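MmoQ Response regulator (Methylococcus capsulatus, PDB 3LJX) is a response regulator that probably makes cyclic di-GMP from GTP in its full-length form, this piece comprising mainly its all-helical HDOD domain. Local coordinates at residues Trp4-Leu15 with Val144-Trp153; Pro67-Ile75 with Ala131-Gly139. All coordinates share one frame; numbering follows the deposited sequence.

Interaction 1: residues Trp4-Leu15 with Val144-Trp153; sequences WNMHKPMLCDSL and VGRLALATAW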
loop_
_atom_site.group_PDB
_atom_site.type_symbol
_atom_site.label_atom_id
_atom_site.label_comp_id
_atom_site.label_asym_id
_atom_site.label_seq_id
_atom_site.Cartn_x
_atom_site.Cartn_y
_atom_site.Cartn_z
ATOM N N TRP A 4 -18.277 8.001 -6.028
ATOM C CA TRP A 4 -17.736 7.042 -6.969
ATOM C C TRP A 4 -17.976 7.515 -8.393
ATOM O O TRP A 4 -19.107 7.518 -8.885
ATOM C CB TRP A 4 -18.354 5.660 -6.776
ATOM C CG TRP A 4 -17.816 4.656 -7.761
ATOM C CD1 TRP A 4 -18.261 4.441 -9.040
ATOM C CD2 TRP A 4 -16.722 3.744 -7.558
ATOM N NE1 TRP A 4 -17.525 3.440 -9.634
ATOM C CE2 TRP A 4 -16.575 2.993 -8.748
ATOM C CE3 TRP A 4 -15.855 3.484 -6.485
ATOM C CZ2 TRP A 4 -15.595 1.996 -8.897
ATOM C CZ3 TRP A 4 -14.884 2.497 -6.632
ATOM C CH2 TRP A 4 -14.759 1.769 -7.831
ATOM N N ASN A 5 -16.898 7.933 -9.041
ATOM C CA ASN A 5 -16.940 8.390 -10.417
ATOM C C ASN A 5 -16.633 7.207 -11.322
ATOM O O ASN A 5 -15.521 6.653 -11.289
ATOM C CB ASN A 5 -15.886 9.469 -10.622
ATOM C CG ASN A 5 -15.984 10.117 -11.983
ATOM O OD1 ASN A 5 -16.397 11.280 -12.095
ATOM N ND2 ASN A 5 -15.603 9.374 -13.035
HETATM N N MSE A 6 -17.610 6.813 -12.129
HETATM C CA MSE A 6 -17.501 5.572 -12.903
HETATM C C MSE A 6 -16.344 5.617 -13.895
HETATM O O MSE A 6 -15.606 4.642 -14.059
HETATM C CB MSE A 6 -18.808 5.298 -13.629
HETATM C CG MSE A 6 -18.674 4.373 -14.823
HETATM SE SE MSE A 6 -20.370 4.174 -15.762
HETATM C CE MSE A 6 -19.735 3.283 -17.374
ATOM N N HIS A 7 -16.167 6.763 -14.535
ATOM C CA HIS A 7 -15.086 6.905 -15.486
ATOM C C HIS A 7 -13.730 6.906 -14.804
ATOM O O HIS A 7 -12.775 6.302 -15.309
ATOM C CB HIS A 7 -15.239 8.191 -16.285
ATOM C CG HIS A 7 -14.221 8.338 -17.365
ATOM N ND1 HIS A 7 -13.334 9.390 -17.412
ATOM C CD2 HIS A 7 -13.937 7.553 -18.431
ATOM C CE1 HIS A 7 -12.557 9.257 -18.472
ATOM N NE2 HIS A 7 -12.899 8.149 -19.105
ATOM N N LYS A 8 -13.639 7.605 -13.673
ATOM C CA LYS A 8 -12.382 7.698 -12.946
ATOM C C LYS A 8 -12.586 7.511 -11.435
ATOM O O LYS A 8 -12.556 8.474 -10.664
ATOM C CB LYS A 8 -11.678 9.018 -13.250
ATOM C CG LYS A 8 -10.278 9.058 -12.690
ATOM C CD LYS A 8 -9.606 10.407 -12.867
ATOM C CE LYS A 8 -8.195 10.370 -12.275
ATOM N NZ LYS A 8 -7.434 11.621 -12.526
ATOM N N PRO A 9 -12.811 6.256 -11.017
ATOM C CA PRO A 9 -13.047 5.901 -9.611
ATOM C C PRO A 9 -11.906 6.394 -8.733
ATOM O O PRO A 9 -10.745 6.219 -9.083
ATOM C CB PRO A 9 -13.056 4.374 -9.626
ATOM C CG PRO A 9 -13.353 3.998 -11.059
ATOM C CD PRO A 9 -12.779 5.082 -11.908
HETATM N N MSE A 10 -12.232 6.986 -7.594
HETATM C CA MSE A 10 -11.215 7.595 -6.766
HETATM C C MSE A 10 -11.710 7.777 -5.329
HETATM O O MSE A 10 -12.576 8.612 -5.071
HETATM C CB MSE A 10 -10.841 8.935 -7.390
HETATM C CG MSE A 10 -9.909 9.760 -6.579
HETATM SE SE MSE A 10 -8.144 8.997 -6.448
HETATM C CE MSE A 10 -7.787 9.681 -4.677
ATOM N N LEU A 11 -11.174 6.985 -4.398
ATOM C CA LEU A 11 -11.449 7.182 -2.970
ATOM C C LEU A 11 -10.150 7.507 -2.263
ATOM O O LEU A 11 -9.103 6.931 -2.564
ATOM C CB LEU A 11 -12.064 5.934 -2.313
ATOM C CG LEU A 11 -13.523 5.600 -2.620
ATOM C CD1 LEU A 11 -13.644 5.058 -4.050
ATOM C CD2 LEU A 11 -14.092 4.609 -1.607
ATOM N N CYS A 12 -10.200 8.429 -1.315
ATOM C CA CYS A 12 -9.017 8.660 -0.506
ATOM C C CYS A 12 -9.399 9.095 0.907
ATOM O O CYS A 12 -9.104 8.391 1.870
ATOM C CB CYS A 12 -8.060 9.650 -1.184
ATOM S SG CYS A 12 -6.448 9.769 -0.367
ATOM N N ASP A 13 -10.087 10.227 1.023
ATOM C CA ASP A 13 -10.459 10.737 2.335
ATOM C C ASP A 13 -11.289 9.730 3.121
ATOM O O ASP A 13 -11.204 9.675 4.338
ATOM C CB ASP A 13 -11.202 12.069 2.213
ATOM C CG ASP A 13 -10.327 13.182 1.637
ATOM O OD1 ASP A 13 -9.080 13.050 1.645
ATOM O OD2 ASP A 13 -10.890 14.198 1.174
ATOM N N SER A 14 -12.067 8.914 2.420
ATOM C CA SER A 14 -13.031 8.030 3.070
ATOM C C SER A 14 -12.460 6.663 3.450
ATOM O O SER A 14 -13.156 5.848 4.062
ATOM C CB SER A 14 -14.247 7.814 2.166
ATOM O OG SER A 14 -13.925 6.929 1.089
ATOM N N LEU A 15 -11.220 6.378 3.072
ATOM C CA LEU A 15 -10.670 5.061 3.408
ATOM C C LEU A 15 -10.461 4.948 4.930
ATOM O O LEU A 15 -9.924 5.862 5.562
ATOM C CB LEU A 15 -9.368 4.790 2.647
ATOM C CG LEU A 15 -9.414 4.872 1.105
ATOM C CD1 LEU A 15 -8.004 4.809 0.528
ATOM C CD2 LEU A 15 -10.288 3.774 0.488
ATOM N N VAL A 144 -4.009 -1.284 -2.146
ATOM C CA VAL A 144 -4.959 -0.375 -1.542
ATOM C C VAL A 144 -6.276 -0.329 -2.335
ATOM O O VAL A 144 -7.313 0.058 -1.804
ATOM C CB VAL A 144 -4.351 1.042 -1.385
ATOM C CG1 VAL A 144 -4.245 1.747 -2.744
ATOM C CG2 VAL A 144 -5.183 1.857 -0.424
ATOM N N GLY A 145 -6.239 -0.742 -3.599
ATOM C CA GLY A 145 -7.459 -0.912 -4.365
ATOM C C GLY A 145 -8.474 -1.860 -3.726
ATOM O O GLY A 145 -9.679 -1.714 -3.939
ATOM N N ARG A 146 -8.007 -2.829 -2.944
ATOM C CA ARG A 146 -8.923 -3.748 -2.257
ATOM C C ARG A 146 -9.716 -3.004 -1.193
ATOM O O ARG A 146 -10.946 -3.108 -1.137
ATOM C CB ARG A 146 -8.175 -4.898 -1.591
ATOM C CG ARG A 146 -7.450 -5.846 -2.533
ATOM C CD ARG A 146 -6.937 -7.029 -1.731
ATOM N NE ARG A 146 -6.122 -7.930 -2.536
ATOM C CZ ARG A 146 -6.578 -9.008 -3.173
ATOM N NH1 ARG A 146 -7.868 -9.351 -3.113
ATOM N NH2 ARG A 146 -5.733 -9.755 -3.872
ATOM N N LEU A 147 -9.001 -2.261 -0.349
ATOM C CA LEU A 147 -9.622 -1.402 0.660
ATOM C C LEU A 147 -10.658 -0.470 0.011
ATOM O O LEU A 147 -11.758 -0.290 0.528
ATOM C CB LEU A 147 -8.552 -0.547 1.337
ATOM C CG LEU A 147 -8.532 -0.337 2.853
ATOM C CD1 LEU A 147 -8.325 1.121 3.148
ATOM C CD2 LEU A 147 -9.770 -0.879 3.576
ATOM N N ALA A 148 -10.291 0.128 -1.120
ATOM C CA ALA A 148 -11.164 1.083 -1.795
ATOM C C ALA A 148 -12.477 0.469 -2.283
ATOM O O ALA A 148 -13.528 1.071 -2.141
ATOM C CB ALA A 148 -10.430 1.757 -2.945
ATOM N N LEU A 149 -12.428 -0.728 -2.859
ATOM C CA LEU A 149 -13.660 -1.346 -3.322
ATOM C C LEU A 149 -14.544 -1.712 -2.135
ATOM O O LEU A 149 -15.761 -1.525 -2.183
ATOM C CB LEU A 149 -13.360 -2.605 -4.123
ATOM C CG LEU A 149 -12.870 -2.395 -5.540
ATOM C CD1 LEU A 149 -12.592 -3.765 -6.198
ATOM C CD2 LEU A 149 -13.905 -1.596 -6.304
ATOM N N ALA A 150 -13.925 -2.262 -1.084
ATOM C CA ALA A 150 -14.650 -2.676 0.112
ATOM C C ALA A 150 -15.324 -1.459 0.747
ATOM O O ALA A 150 -16.432 -1.544 1.255
ATOM C CB ALA A 150 -13.700 -3.342 1.113
ATOM N N THR A 151 -14.643 -0.319 0.701
ATOM C CA THR A 151 -15.178 0.907 1.257
ATOM C C THR A 151 -16.285 1.505 0.388
ATOM O O THR A 151 -17.323 1.922 0.901
ATOM C CB THR A 151 -14.071 1.942 1.431
ATOM O OG1 THR A 151 -13.033 1.382 2.235
ATOM C CG2 THR A 151 -14.622 3.184 2.116
ATOM N N ALA A 152 -16.060 1.536 -0.924
ATOM C CA ALA A 152 -17.003 2.138 -1.871
ATOM C C ALA A 152 -18.297 1.336 -1.999
ATOM O O ALA A 152 -19.388 1.905 -1.944
ATOM C CB ALA A 152 -16.354 2.309 -3.254
ATOM N N TRP A 153 -18.178 0.020 -2.167
ATOM C CA TRP A 153 -19.358 -0.813 -2.417
ATOM C C TRP A 153 -19.455 -1.995 -1.448
ATOM O O TRP A 153 -19.383 -3.147 -1.860
ATOM C CB TRP A 153 -19.352 -1.316 -3.860
ATOM C CG TRP A 153 -19.225 -0.233 -4.865
ATOM C CD1 TRP A 153 -18.082 0.170 -5.499
ATOM C CD2 TRP A 153 -20.276 0.601 -5.364
ATOM N NE1 TRP A 153 -18.361 1.207 -6.363
ATOM C CE2 TRP A 153 -19.701 1.485 -6.300
ATOM C CE3 TRP A 153 -21.653 0.676 -5.117
ATOM C CZ2 TRP A 153 -20.447 2.441 -6.977
ATOM C CZ3 TRP A 153 -22.397 1.626 -5.797
ATOM C CH2 TRP A 153 -21.794 2.498 -6.715
#

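Interaction 2: residues Pro67-Ile75 with Ala131-Gly139; sequences PVASVIDAI and APKEAFTLG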
loop_
_atom_site.group_PDB
_atom_site.type_symbol
_atom_site.label_atom_id
_atom_site.label_comp_id
_atom_site.label_asym_id
_atom_site.label_seq_id
_atom_site.Cartn_x
_atom_site.Cartn_y
_atom_site.Cartn_z
ATOM N N PRO A 67 7.670 15.187 -6.358
ATOM C CA PRO A 67 6.761 14.352 -5.563
ATOM C C PRO A 67 7.502 13.639 -4.430
ATOM O O PRO A 67 8.728 13.494 -4.495
ATOM C CB PRO A 67 6.257 13.335 -6.583
ATOM C CG PRO A 67 7.434 13.195 -7.544
ATOM C CD PRO A 67 7.969 14.596 -7.674
ATOM N N VAL A 68 6.759 13.230 -3.399
ATOM C CA VAL A 68 7.306 12.460 -2.284
ATOM C C VAL A 68 6.618 11.105 -2.229
ATOM O O VAL A 68 5.523 10.928 -2.779
ATOM C CB VAL A 68 7.129 13.186 -0.908
ATOM C CG1 VAL A 68 7.908 14.480 -0.877
ATOM C CG2 VAL A 68 5.665 13.435 -0.607
ATOM N N ALA A 69 7.261 10.158 -1.553
ATOM C CA ALA A 69 6.789 8.785 -1.487
ATOM C C ALA A 69 7.056 8.191 -0.105
ATOM O O ALA A 69 7.230 6.982 0.042
ATOM C CB ALA A 69 7.465 7.941 -2.578
ATOM N N SER A 70 7.101 9.049 0.905
ATOM C CA SER A 70 7.122 8.590 2.288
ATOM C C SER A 70 6.562 9.679 3.208
ATOM O O SER A 70 6.670 10.880 2.915
ATOM C CB SER A 70 8.546 8.255 2.707
ATOM O OG SER A 70 9.327 9.436 2.716
ATOM N N VAL A 71 5.973 9.273 4.328
ATOM C CA VAL A 71 5.436 10.258 5.251
ATOM C C VAL A 71 6.534 11.223 5.703
ATOM O O VAL A 71 6.310 12.433 5.773
ATOM C CB VAL A 71 4.779 9.598 6.454
ATOM C CG1 VAL A 71 4.058 10.644 7.307
ATOM C CG2 VAL A 71 3.807 8.518 5.982
ATOM N N ILE A 72 7.732 10.706 5.983
ATOM C CA ILE A 72 8.798 11.582 6.483
ATOM C C ILE A 72 9.209 12.619 5.418
ATOM O O ILE A 72 9.464 13.786 5.736
ATOM C CB ILE A 72 10.004 10.795 6.990
ATOM C CG1 ILE A 72 10.975 11.724 7.720
ATOM C CG2 ILE A 72 10.694 10.080 5.845
ATOM C CD1 ILE A 72 10.415 12.310 8.995
ATOM N N ASP A 73 9.243 12.210 4.151
ATOM C CA ASP A 73 9.514 13.174 3.082
ATOM C C ASP A 73 8.379 14.182 2.906
ATOM O O ASP A 73 8.624 15.357 2.625
ATOM C CB ASP A 73 9.819 12.469 1.767
ATOM C CG ASP A 73 11.124 11.704 1.818
ATOM O OD1 ASP A 73 12.091 12.226 2.429
ATOM O OD2 ASP A 73 11.178 10.580 1.261
ATOM N N ALA A 74 7.140 13.733 3.073
ATOM C CA ALA A 74 6.024 14.675 3.017
ATOM C C ALA A 74 6.173 15.742 4.114
ATOM O O ALA A 74 5.993 16.946 3.870
ATOM C CB ALA A 74 4.687 13.946 3.139
ATOM N N ILE A 75 6.522 15.300 5.319
ATOM C CA ILE A 75 6.710 16.220 6.432
ATOM C C ILE A 75 7.785 17.263 6.112
ATOM O O ILE A 75 7.547 18.459 6.263
ATOM C CB ILE A 75 7.089 15.481 7.717
ATOM C CG1 ILE A 75 5.894 14.702 8.256
ATOM C CG2 ILE A 75 7.550 16.467 8.763
ATOM C CD1 ILE A 75 6.209 13.943 9.543
ATOM N N ALA A 131 14.999 3.772 -3.111
ATOM C CA ALA A 131 15.145 4.197 -1.717
ATOM C C ALA A 131 14.208 3.351 -0.865
ATOM O O ALA A 131 13.007 3.282 -1.140
ATOM C CB ALA A 131 14.803 5.665 -1.574
ATOM N N PRO A 132 14.750 2.687 0.163
ATOM C CA PRO A 132 13.918 1.775 0.984
ATOM C C PRO A 132 12.722 2.442 1.664
ATOM O O PRO A 132 11.654 1.830 1.763
ATOM C CB PRO A 132 14.908 1.211 2.011
ATOM C CG PRO A 132 16.273 1.280 1.270
ATOM C CD PRO A 132 16.198 2.535 0.415
ATOM N N LYS A 133 12.870 3.679 2.115
ATOM C CA LYS A 133 11.723 4.363 2.718
ATOM C C LYS A 133 10.585 4.561 1.708
ATOM O O LYS A 133 9.405 4.517 2.078
ATOM C CB LYS A 133 12.128 5.701 3.343
ATOM C CG LYS A 133 12.599 6.756 2.357
ATOM C CD LYS A 133 12.895 8.096 3.076
ATOM C CE LYS A 133 13.948 8.901 2.305
ATOM N NZ LYS A 133 14.197 10.263 2.880
ATOM N N GLU A 134 10.940 4.765 0.436
ATOM C CA GLU A 134 9.937 4.910 -0.619
ATOM C C GLU A 134 9.368 3.534 -0.981
ATOM O O GLU A 134 8.171 3.401 -1.284
ATOM C CB GLU A 134 10.539 5.607 -1.846
ATOM C CG GLU A 134 11.044 7.033 -1.536
ATOM C CD GLU A 134 11.640 7.744 -2.759
ATOM O OE1 GLU A 134 12.084 7.058 -3.705
ATOM O OE2 GLU A 134 11.659 8.998 -2.777
ATOM N N ALA A 135 10.231 2.512 -0.941
ATOM C CA ALA A 135 9.805 1.146 -1.217
ATOM C C ALA A 135 8.832 0.671 -0.140
ATOM O O ALA A 135 7.840 -0.001 -0.443
ATOM C CB ALA A 135 11.023 0.200 -1.308
ATOM N N PHE A 136 9.116 1.018 1.115
ATOM C CA PHE A 136 8.236 0.646 2.220
ATOM C C PHE A 136 6.813 1.088 1.893
ATOM O O PHE A 136 5.855 0.313 1.974
ATOM C CB PHE A 136 8.686 1.332 3.506
ATOM C CG PHE A 136 7.751 1.124 4.654
ATOM C CD1 PHE A 136 6.557 1.838 4.732
ATOM C CD2 PHE A 136 8.058 0.217 5.665
ATOM C CE1 PHE A 136 5.681 1.653 5.800
ATOM C CE2 PHE A 136 7.184 0.019 6.729
ATOM C CZ PHE A 136 5.995 0.743 6.801
ATOM N N THR A 137 6.708 2.351 1.504
ATOM C CA THR A 137 5.441 2.973 1.197
ATOM C C THR A 137 4.730 2.266 0.059
ATOM O O THR A 137 3.527 1.999 0.140
ATOM C CB THR A 137 5.639 4.461 0.849
ATOM O OG1 THR A 137 6.333 5.101 1.924
ATOM C CG2 THR A 137 4.302 5.152 0.652
ATOM N N LEU A 138 5.457 1.949 -1.006
ATOM C CA LEU A 138 4.830 1.214 -2.107
ATOM C C LEU A 138 4.336 -0.166 -1.655
ATOM O O LEU A 138 3.259 -0.619 -2.064
ATOM C CB LEU A 138 5.772 1.069 -3.287
ATOM C CG LEU A 138 5.108 0.393 -4.485
ATOM C CD1 LEU A 138 3.800 1.094 -4.854
ATOM C CD2 LEU A 138 6.059 0.347 -5.684
ATOM N N GLY A 139 5.115 -0.824 -0.801
ATOM C CA GLY A 139 4.720 -2.113 -0.265
ATOM C C GLY A 139 3.435 -1.967 0.540
ATOM O O GLY A 139 2.483 -2.731 0.372
HETATM O O HOH W 1 10.122 10.528 -1.153
HETATM O O HOH W 2 5.921 6.483 4.370
#

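Interaction 1: residues Trp4-Leu15 with Val144-Trp153
Trp4 and Trp153 form a T-shaped aromatic pair, with Trp153 presenting its edge to the face of Trp4. The evidence is the 72° angle between the planes and the 4.5 Å separation of the Trp4 six-membered ring and Trp153 five-membered ring centroids. The NE1-CZ2 edge of Trp153 leads: NE1 stands over the middle of the Trp4 indole, 3.2 Å from Trp4 CD2, and CZ2 over Trp4 CG. Pro9 CB meets the opposite face of Trp4 nearer its rim, and the indole is therefore held from both sides. With Trp4 CG set anti to the backbone N (chi1 179°), the ring reaches across to the last helical turn, where Trp4 CE3 lies 3.5 Å from Ala152 CB and Trp4 CH2 lies 3.8 Å from Leu149 CD2.

Ala152 CB is shared with Leu11, whose CD2 branch sits 3.6 Å from it and also approaches the carbonyl oxygen of Ala148. Leu15 grips the helix a turn earlier: its CD2 packs 3.6 Å from Ala148 CA, its CB against Leu147 CD1, and its CD1 more loosely against Val144 CG2. Thr151 splits its two branches between tasks. OG1 lies beside its own backbone N (chi1 -56°) and donates to Leu147 O at 2.7 Å, tilted above the carbonyl plane, and that oxygen also receives Thr151 N; CG2 turns to the Ser14 carbonyl. The Ser14 hydroxyl is hydrogen-bonded to the Asp2 carboxylate. Apolar and aromatic packing thus joins the irregular N-terminal segment to helix 144-152 of the HDOD domain.

Around the contact, Pro9 and Ala148 also touch helix 181-191, Leu15 reaches Ala48 of helix 47-58, and Val144 and Leu147 pack on helix 106-125.

Interaction 2: residues Pro67-Ile75 with Ala131-Gly139
Lys133 NZ and Asp73 OD1 make a salt bridge of 2.9 Å, Asp73 OD1 offering its syn lone pair, in the first turn of helix 71-78, whose N-cap is Ser70, in the all-helical HDOD fold. Lys133 starts with CG between its backbone N and carbonyl carbon (chi1 66°), then runs extended to carry the ammonium across Asp73. The other oxygen, Asp73 OD2, receives Ser70 OG at 2.6 Å from above the carboxylate plane. Ser70 OG in turn accepts from Asp73 N at 3.1 Å, the capping bond. The serine and aspartate thus hold each other at the helix start.

Asp73 OD2 and Glu134 OE2 are 4.4 Å apart, and one water donates to both while accepting from Ala69 N. That bridge probably moderates the repulsion between the two acids, alongside the nearby lysine. Deeper in, Thr137 OG1 lies 2.8 Å from Ala69 O and 3.1 Å from Lys133 O, both within reach of its one proton. A second water donates to Thr137 OG1 and accepts from Val71 N, linking the first turn of one helix to the side of the other.

Packing completes the contact. The helical segments 71-75 and 132-139 run at 116° to each other, and the approach is made chiefly through the residues leading into the first. The Ile72 and Lys133 side chains cross at about a right angle, Ile72 CG2 touching Lys133 CD, and Ala69 CB rests 3.8 Å from Glu134 CG. Beside it, Ala69 O meets the CA-H of Glu134 almost head-on, 3.5 Å from Glu134 CA with 167° at the hydrogen.

In the fold
Interaction 2 is nested along the chain inside the loop closed by interaction 1. Their centres lie 22 Å apart and their nearest atoms about 7 Å, so they do not touch; the link is through shared helices. Helix 132-141 serves interaction 2 and helix 144-152, next in the chain, serves interaction 1. Helix 47-58 meets both, through Leu15 on Ala48 and Thr137 on Leu54, and helix 106-125 lies against both consecutive helices. One contact is mainly apolar and aromatic, the other polar and water-bridged. Cyclic di-GMP synthesis is expected of the GGDEF domain of the whole protein, so both contacts are best read as packing within this HDOD-bearing piece.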